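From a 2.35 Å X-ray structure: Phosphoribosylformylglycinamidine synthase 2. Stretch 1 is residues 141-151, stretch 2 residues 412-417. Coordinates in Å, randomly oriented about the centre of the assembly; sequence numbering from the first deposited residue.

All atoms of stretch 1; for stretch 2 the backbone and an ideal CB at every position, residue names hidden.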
# COMPACT_ATOMS: atom_id res chain seq x y z
N VAL A 141 16.36 -2.69 -2.42
CA VAL A 141 15.08 -2.96 -1.78
C VAL A 141 14.46 -4.30 -2.16
O VAL A 141 13.88 -4.96 -1.31
CB VAL A 141 14.00 -1.81 -1.98
CG1 VAL A 141 14.68 -0.49 -2.26
CG2 VAL A 141 13.01 -2.17 -3.05
N VAL A 142 14.56 -4.73 -3.42
CA VAL A 142 13.97 -6.03 -3.74
C VAL A 142 14.79 -7.16 -3.11
O VAL A 142 14.24 -8.19 -2.72
CB VAL A 142 13.82 -6.26 -5.27
CG1 VAL A 142 13.32 -4.99 -5.94
CG2 VAL A 142 15.13 -6.74 -5.88
N SER A 143 16.11 -6.99 -3.00
CA SER A 143 16.94 -8.00 -2.36
C SER A 143 16.47 -8.11 -0.92
O SER A 143 16.23 -9.20 -0.41
CB SER A 143 18.42 -7.60 -2.35
OG SER A 143 18.98 -7.58 -3.65
N GLY A 144 16.36 -6.95 -0.27
CA GLY A 144 15.93 -6.90 1.12
C GLY A 144 14.51 -7.40 1.34
O GLY A 144 14.24 -8.09 2.32
N ILE A 145 13.61 -7.06 0.43
CA ILE A 145 12.22 -7.49 0.53
C ILE A 145 12.15 -9.01 0.40
O ILE A 145 11.45 -9.68 1.16
CB ILE A 145 11.34 -6.85 -0.58
CG1 ILE A 145 11.14 -5.36 -0.29
CG2 ILE A 145 9.99 -7.55 -0.67
CD1 ILE A 145 10.22 -4.65 -1.26
N ALA A 146 12.89 -9.56 -0.56
CA ALA A 146 12.91 -11.00 -0.78
C ALA A 146 13.49 -11.72 0.44
O ALA A 146 13.00 -12.77 0.85
CB ALA A 146 13.75 -11.34 -2.02
N PHE A 147 14.53 -11.13 1.02
CA PHE A 147 15.18 -11.71 2.19
C PHE A 147 14.23 -11.92 3.36
O PHE A 147 14.14 -13.02 3.91
CB PHE A 147 16.35 -10.84 2.65
CG PHE A 147 16.78 -11.10 4.06
CD1 PHE A 147 16.59 -10.13 5.05
CD2 PHE A 147 17.36 -12.31 4.42
CE1 PHE A 147 16.98 -10.36 6.37
CE2 PHE A 147 17.75 -12.56 5.74
CZ PHE A 147 17.56 -11.58 6.72
N TYR A 148 13.52 -10.88 3.75
CA TYR A 148 12.62 -11.00 4.89
C TYR A 148 11.42 -11.89 4.60
O TYR A 148 11.13 -12.82 5.35
CB TYR A 148 12.15 -9.62 5.35
CG TYR A 148 11.81 -9.60 6.82
CD1 TYR A 148 10.61 -10.12 7.27
CD2 TYR A 148 12.73 -9.13 7.75
CE1 TYR A 148 10.32 -10.17 8.64
CE2 TYR A 148 12.45 -9.18 9.11
CZ TYR A 148 11.26 -9.70 9.55
OH TYR A 148 11.00 -9.77 10.89
N GLY A 149 10.73 -11.59 3.51
CA GLY A 149 9.55 -12.35 3.13
C GLY A 149 9.79 -13.82 2.88
O GLY A 149 9.02 -14.66 3.33
N ASN A 150 10.85 -14.14 2.15
CA ASN A 150 11.15 -15.54 1.87
C ASN A 150 11.53 -16.28 3.14
O ASN A 150 11.22 -17.47 3.30
CB ASN A 150 12.27 -15.65 0.84
CG ASN A 150 11.82 -15.26 -0.56
OD1 ASN A 150 12.62 -15.24 -1.49
ND2 ASN A 150 10.52 -14.97 -0.72
N ALA A 151 12.20 -15.59 4.05
CA ALA A 151 12.61 -16.20 5.30
C ALA A 151 11.44 -16.37 6.28
O ALA A 151 11.40 -17.36 7.01
CB ALA A 151 13.71 -15.38 5.95
N UNK A 412 10.17 -13.10 -9.25
CA UNK A 412 10.85 -14.38 -9.35
C UNK A 412 11.79 -14.54 -8.15
O UNK A 412 12.31 -15.63 -7.89
CB UNK A 412 11.62 -14.49 -10.67
N UNK A 413 12.00 -13.45 -7.43
CA UNK A 413 12.86 -13.47 -6.25
C UNK A 413 12.08 -14.00 -5.06
O UNK A 413 12.66 -14.48 -4.09
CB UNK A 413 13.41 -12.08 -5.95
N UNK A 414 10.75 -13.92 -5.15
CA UNK A 414 9.88 -14.35 -4.05
C UNK A 414 9.20 -15.71 -4.26
O UNK A 414 8.83 -16.07 -5.37
CB UNK A 414 8.80 -13.29 -3.82
N UNK A 415 9.05 -16.45 -3.16
CA UNK A 415 8.39 -17.75 -3.19
C UNK A 415 7.33 -17.84 -2.10
O UNK A 415 7.00 -16.85 -1.45
CB UNK A 415 9.41 -18.88 -3.03
N UNK A 416 6.78 -19.04 -1.90
CA UNK A 416 5.75 -19.28 -0.89
C UNK A 416 4.35 -18.89 -1.36
O UNK A 416 3.51 -18.49 -0.55
CB UNK A 416 6.09 -18.51 0.39
N UNK A 417 4.09 -18.99 -2.66
CA UNK A 417 2.76 -18.65 -3.17
C UNK A 417 1.72 -19.59 -2.56
O UNK A 417 0.54 -19.23 -2.47
CB UNK A 417 2.73 -18.73 -4.70

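Stretch 1 is one unbroken run of helix, with amide-to-carbonyl bonds such as Ala146 N to Val142 O (2.9 Å) and Asn150 N to Ala146 O (2.9 Å). Val142, Ile145, Ala146 and Asn150 offer their side chains to the irregular segment 412-417, which comes nearest where the CA of position 414 lies 5.6 Å from the CA of Ala146.

At position 412 the ideal CB has nothing of the helix within 5.5 Å, so stretch 1 sets no demand and many residues would do. The deposited residue is Glu412, whose carboxylate is hydrogen-bonded elsewhere in the structure.

Position 413 points its CA-to-CB bond toward the helix, the ideal CB lying 4.0 Å from Ala146 CB. The small alanine leaves room for a close approach, and a longer chain could run on past Val142; an aliphatic residue or a long one with a polar end would suit. Arg413 is found, with chi1 and chi2 both m. Its CB packs against Ala146 CB at 4.0 Å, and its NH1 reaches to 3.3 Å from Val142 CG2, while NH2 is hydrogen-bonded elsewhere in the structure.

Position 414 starts sideways, with extended backbone angles (-103/144) and its ideal CB beside the side-chain amide of Asn150. Beyond it, Ala146, Ile145 and Val142 form a largely apolar surface, best used by a long or flat side chain such as leucine, methionine or an aromatic. Tyr414 turns its ring end to that surface: CE1 lies 3.6 Å from Ala146 CB, which sits at the ring edge, and 3.9 Å from Ile145 CG2. Its hydroxyl carries the contact on to Val142, with OH 3.8 Å from Val142 CB, yet finds no polar partner in the model.

At position 415 CA-to-CB is again sideways, and the ideal CB lies beside the side-chain amide of Asn150. A small or polar side chain would fit there. The residue is Asp415, with chi1 p; its side chain starts sideways, but its end comes nearer to the Asn150 side chain.

Position 416 has positive phi (81/31), which favours glycine but is also accessible to asparagine and some other residues. Its CB points toward the helix without reaching it, and the carbonyl of Asn150 invites a donor on a side chain long enough to span the gap. His416 supplies one: NE2 donates to Asn150 O at 3.0 Å, with the acceptor near the imidazole plane.

Position 417 lies beyond reach of the helix and tolerates many residues; Gln417 makes no contact with stretch 1.

Stretch 2, residues 412-417: ERYDHQ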
# COMPACT_ATOMS: atom_id res chain seq x y z
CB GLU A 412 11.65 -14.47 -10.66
CG GLU A 412 10.94 -15.23 -11.78
CD GLU A 412 11.63 -15.07 -13.13
OE1 GLU A 412 12.88 -15.18 -13.17
OE2 GLU A 412 10.93 -14.85 -14.14
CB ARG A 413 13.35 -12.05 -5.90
CG ARG A 413 14.22 -11.38 -6.94
CD ARG A 413 15.51 -12.15 -7.15
NE ARG A 413 16.42 -11.42 -8.02
CZ ARG A 413 16.92 -10.23 -7.74
NH1 ARG A 413 16.58 -9.62 -6.61
NH2 ARG A 413 17.75 -9.63 -8.58
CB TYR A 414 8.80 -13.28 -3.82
CG TYR A 414 9.26 -11.85 -4.02
CD1 TYR A 414 10.42 -11.36 -3.41
CD2 TYR A 414 8.51 -10.97 -4.80
CE1 TYR A 414 10.82 -10.03 -3.57
CE2 TYR A 414 8.89 -9.63 -4.97
CZ TYR A 414 10.05 -9.17 -4.35
OH TYR A 414 10.42 -7.85 -4.51
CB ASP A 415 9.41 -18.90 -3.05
CG ASP A 415 10.45 -18.65 -1.96
OD1 ASP A 415 10.07 -18.53 -0.78
OD2 ASP A 415 11.65 -18.59 -2.29
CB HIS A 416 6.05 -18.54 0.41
CG HIS A 416 7.25 -19.05 1.13
ND1 HIS A 416 7.37 -20.36 1.54
CD2 HIS A 416 8.38 -18.42 1.55
CE1 HIS A 416 8.53 -20.52 2.17
NE2 HIS A 416 9.15 -19.36 2.19
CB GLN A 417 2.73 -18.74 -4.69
CG GLN A 417 3.58 -17.70 -5.39
CD GLN A 417 5.06 -18.03 -5.33
OE1 GLN A 417 5.90 -17.18 -5.62
NE2 GLN A 417 5.39 -19.27 -4.97
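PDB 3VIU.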